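Local atomic coordinates of protein (soluble lytic transglycosylase SLT70) (Escherichia coli, PDB entry 1QSA), a protein that cleaves the glycosidic bonds between N-acetylmuramic acid and N-acetylglucosamine in peptidoglycan, forming a 1,6-anhydro bond in the muramic acid residue. Residues 343-348 against 354-359. Numbering follows the deposited sequence.
Sequences HQLMQQ and MVAAQR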
ATOM      1  N   HIS A 343     -13.625  -4.373  28.870  1.00 16.39           N
ATOM      2  CA  HIS A 343     -14.979  -3.931  28.545  1.00 18.66           C
ATOM      3  C   HIS A 343     -14.957  -2.661  27.691  1.00 17.27           C
ATOM      4  O   HIS A 343     -15.801  -2.498  26.810  1.00 18.31           O
ATOM      5  CB  HIS A 343     -15.821  -3.744  29.815  1.00 20.15           C
ATOM      6  CG  HIS A 343     -16.386  -5.025  30.352  1.00 21.77           C
ATOM      7  ND1 HIS A 343     -16.312  -5.374  31.684  1.00 24.15           N
ATOM      8  CD2 HIS A 343     -17.036  -6.038  29.736  1.00 22.57           C
ATOM      9  CE1 HIS A 343     -16.889  -6.550  31.864  1.00 24.71           C
ATOM     10  NE2 HIS A 343     -17.335  -6.973  30.696  1.00 23.29           N
ATOM     11  N   GLN A 344     -13.994  -1.774  27.939  1.00 17.51           N
ATOM     12  CA  GLN A 344     -13.876  -0.554  27.133  1.00 19.61           C
ATOM     13  C   GLN A 344     -13.473  -0.932  25.707  1.00 19.59           C
ATOM     14  O   GLN A 344     -13.968  -0.365  24.737  1.00 18.61           O
ATOM     15  CB  GLN A 344     -12.863   0.414  27.738  0.54 20.15           C
ATOM     16  CG  GLN A 344     -13.424   1.202  28.906  0.54 24.03           C
ATOM     17  CD  GLN A 344     -14.727   1.902  28.552  0.54 26.11           C
ATOM     18  OE1 GLN A 344     -14.740   2.868  27.785  0.54 25.06           O
ATOM     19  NE2 GLN A 344     -15.834   1.398  29.088  0.54 27.33           N
ATOM     20  N   LEU A 345     -12.579  -1.911  25.590  1.00 18.44           N
ATOM     21  CA  LEU A 345     -12.122  -2.367  24.280  1.00 19.07           C
ATOM     22  C   LEU A 345     -13.261  -2.979  23.471  1.00 18.05           C
ATOM     23  O   LEU A 345     -13.370  -2.735  22.270  1.00 18.64           O
ATOM     24  CB  LEU A 345     -10.980  -3.379  24.432  1.00 19.44           C
ATOM     25  CG  LEU A 345      -9.567  -2.818  24.567  1.00 20.04           C
ATOM     26  CD1 LEU A 345      -8.589  -3.966  24.792  1.00 20.55           C
ATOM     27  CD2 LEU A 345      -9.195  -2.050  23.298  1.00 22.41           C
ATOM     28  N   MET A 346     -14.122  -3.743  24.135  1.00 17.52           N
ATOM     29  CA  MET A 346     -15.257  -4.388  23.489  1.00 18.63           C
ATOM     30  C   MET A 346     -16.236  -3.407  22.838  1.00 19.39           C
ATOM     31  O   MET A 346     -16.998  -3.793  21.950  1.00 19.91           O
ATOM     32  CB  MET A 346     -16.011  -5.268  24.486  1.00 19.32           C
ATOM     33  CG  MET A 346     -15.310  -6.572  24.823  1.00 20.92           C
ATOM     34  SD  MET A 346     -16.094  -7.409  26.235  1.00 20.10           S
ATOM     35  CE  MET A 346     -17.668  -7.863  25.548  1.00 19.18           C
ATOM     36  N   GLN A 347     -16.234  -2.162  23.307  1.00 19.25           N
ATOM     37  CA  GLN A 347     -17.121  -1.129  22.763  1.00 20.30           C
ATOM     38  C   GLN A 347     -16.642  -0.663  21.396  1.00 21.42           C
ATOM     39  O   GLN A 347     -17.389  -0.009  20.654  1.00 22.09           O
ATOM     40  CB  GLN A 347     -17.211   0.055  23.726  0.50 21.13           C
ATOM     41  CG  GLN A 347     -17.903  -0.284  25.043  0.50 23.81           C
ATOM     42  CD  GLN A 347     -17.907   0.859  26.041  0.50 23.51           C
ATOM     43  OE1 GLN A 347     -18.154   0.650  27.231  0.50 26.99           O
ATOM     44  NE2 GLN A 347     -17.640   2.071  25.568  0.50 25.77           N
ATOM     45  N   GLN A 348     -15.384  -0.967  21.086  1.00 20.31           N
ATOM     46  CA  GLN A 348     -14.761  -0.561  19.831  1.00 18.82           C
ATOM     47  C   GLN A 348     -14.855  -1.616  18.745  1.00 17.67           C
ATOM     48  O   GLN A 348     -15.351  -2.718  18.972  1.00 19.26           O
ATOM     49  CB  GLN A 348     -13.307  -0.168  20.073  1.00 20.38           C
ATOM     50  CG  GLN A 348     -13.138   0.939  21.113  1.00 23.03           C
ATOM     51  CD  GLN A 348     -11.701   1.093  21.594  1.00 25.39           C
ATOM     52  OE1 GLN A 348     -11.461   1.555  22.706  1.00 26.62           O
ATOM     53  NE2 GLN A 348     -10.738   0.707  20.757  1.00 26.07           N
ATOM     54  N   MET A 354     -12.462  -7.731  19.689  1.00 12.73           N
ATOM     55  CA  MET A 354     -12.969  -9.106  19.598  1.00 12.31           C
ATOM     56  C   MET A 354     -12.177 -10.079  20.489  1.00 12.15           C
ATOM     57  O   MET A 354     -12.742 -11.031  21.045  1.00 12.90           O
ATOM     58  CB  MET A 354     -12.869  -9.613  18.150  0.64 14.04           C
ATOM     59  CG  MET A 354     -13.749  -8.907  17.142  0.64 17.56           C
ATOM     60  SD  MET A 354     -13.470  -9.577  15.473  0.64 18.63           S
ATOM     61  CE  MET A 354     -14.466  -8.440  14.518  0.64 18.47           C
ATOM     62  N   VAL A 355     -10.870  -9.847  20.595  1.00 11.51           N
ATOM     63  CA  VAL A 355     -10.023 -10.655  21.458  1.00 11.87           C
ATOM     64  C   VAL A 355     -10.523 -10.453  22.901  1.00 13.02           C
ATOM     65  O   VAL A 355     -10.678 -11.420  23.665  1.00 13.15           O
ATOM     66  CB  VAL A 355      -8.539 -10.212  21.409  1.00 11.69           C
ATOM     67  CG1 VAL A 355      -7.766 -10.864  22.547  1.00 11.73           C
ATOM     68  CG2 VAL A 355      -7.885 -10.606  20.080  1.00 10.73           C
ATOM     69  N   ALA A 356     -10.775  -9.196  23.247  1.00 13.39           N
ATOM     70  CA  ALA A 356     -11.227  -8.821  24.583  1.00 13.66           C
ATOM     71  C   ALA A 356     -12.491  -9.570  24.969  1.00 14.10           C
ATOM     72  O   ALA A 356     -12.569 -10.124  26.064  1.00 14.98           O
ATOM     73  CB  ALA A 356     -11.419  -7.303  24.682  1.00 12.00           C
ATOM     74  N   ALA A 357     -13.461  -9.612  24.054  1.00 13.90           N
ATOM     75  CA  ALA A 357     -14.715 -10.320  24.290  1.00 13.20           C
ATOM     76  C   ALA A 357     -14.469 -11.818  24.532  1.00 16.01           C
ATOM     77  O   ALA A 357     -14.993 -12.389  25.493  1.00 15.37           O
ATOM     78  CB  ALA A 357     -15.654 -10.118  23.112  1.00 14.48           C
ATOM     79  N   GLN A 358     -13.661 -12.452  23.674  1.00 13.64           N
ATOM     80  CA  GLN A 358     -13.364 -13.870  23.836  1.00 13.45           C
ATOM     81  C   GLN A 358     -12.598 -14.136  25.146  1.00 13.67           C
ATOM     82  O   GLN A 358     -12.870 -15.118  25.827  1.00 14.72           O
ATOM     83  CB  GLN A 358     -12.581 -14.415  22.630  1.00 13.95           C
ATOM     84  CG  GLN A 358     -12.393 -15.936  22.677  1.00 13.05           C
ATOM     85  CD  GLN A 358     -12.230 -16.597  21.305  1.00 13.51           C
ATOM     86  OE1 GLN A 358     -12.183 -15.925  20.273  1.00 14.12           O
ATOM     87  NE2 GLN A 358     -12.119 -17.922  21.302  1.00 14.79           N
ATOM     88  N   ARG A 359     -11.698 -13.230  25.518  1.00 14.01           N
ATOM     89  CA  ARG A 359     -10.916 -13.390  26.749  1.00 14.93           C
ATOM     90  C   ARG A 359     -11.814 -13.461  27.988  1.00 17.08           C
ATOM     91  O   ARG A 359     -11.626 -14.336  28.831  1.00 18.43           O
ATOM     92  CB  ARG A 359      -9.877 -12.268  26.896  1.00 13.34           C
ATOM     93  CG  ARG A 359      -8.987 -12.386  28.154  1.00 11.61           C
ATOM     94  CD  ARG A 359      -8.179 -13.681  28.108  1.00 12.55           C
ATOM     95  NE  ARG A 359      -7.440 -13.977  29.343  1.00 11.49           N
ATOM     96  CZ  ARG A 359      -6.248 -13.475  29.641  1.00 11.72           C
ATOM     97  NH1 ARG A 359      -5.692 -12.557  28.861  1.00 12.68           N
ATOM     98  NH2 ARG A 359      -5.643 -13.844  30.773  1.00 11.76           N
TER
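Leu345 and Met346 pack against Ala356 and Ala357 in a small apolar helix-to-helix contact, with no hydrogen bond passing between the two segments. It joins the C-terminal part of helix 335-346 to helix 351-359, the next helix in the mainly helical, strand-free chain of this superhelical enzyme, across the short connection between them and away from the predicted catalytic glutamate, Glu478. The backbones come near each other at Met346 and Ala357, whose CA atoms lie 6.0 Å apart, a spacing that the small alanine permits. The methyl of Ala356 points at the facing helix and meets two side chains near their roots: Leu345 through CB, 4.0 Å from Ala356 CB, and Met346 through CG. Met346 does more, running alongside Ala357 with its whole thioether. Its CG lies 3.6 Å from Ala357 N, and SD passes close to Ala357 CA. The terminal CE reaches to 3.9 Å from Ala357 CB. The chain runs extended about CB-CG (chi2 169°) and then turns about CG-SD (chi3 67°), which brings CE against the alanine methyl. An alanine in place of Met346 would probably leave Ala357 without its thioether neighbour and open a gap between the helices. Beside these four residues, Ile360 also touches Met346, while Arg322 of helix 319-331 lies against Leu345. Polar side chains bind elsewhere: His343 NE2 hydrogen-bonds Glu362, and Arg359 forms a salt bridge with Asp327 of helix 319-331. Ala357 N, the nearest atom to Met346 CG across the contact, is a backbone nitrogen; the two segments are held by van der Waals contact and the burial of apolar groups, without a directional bond, and the methyl side chains of Ala356 and Ala357 leave room for the close approach.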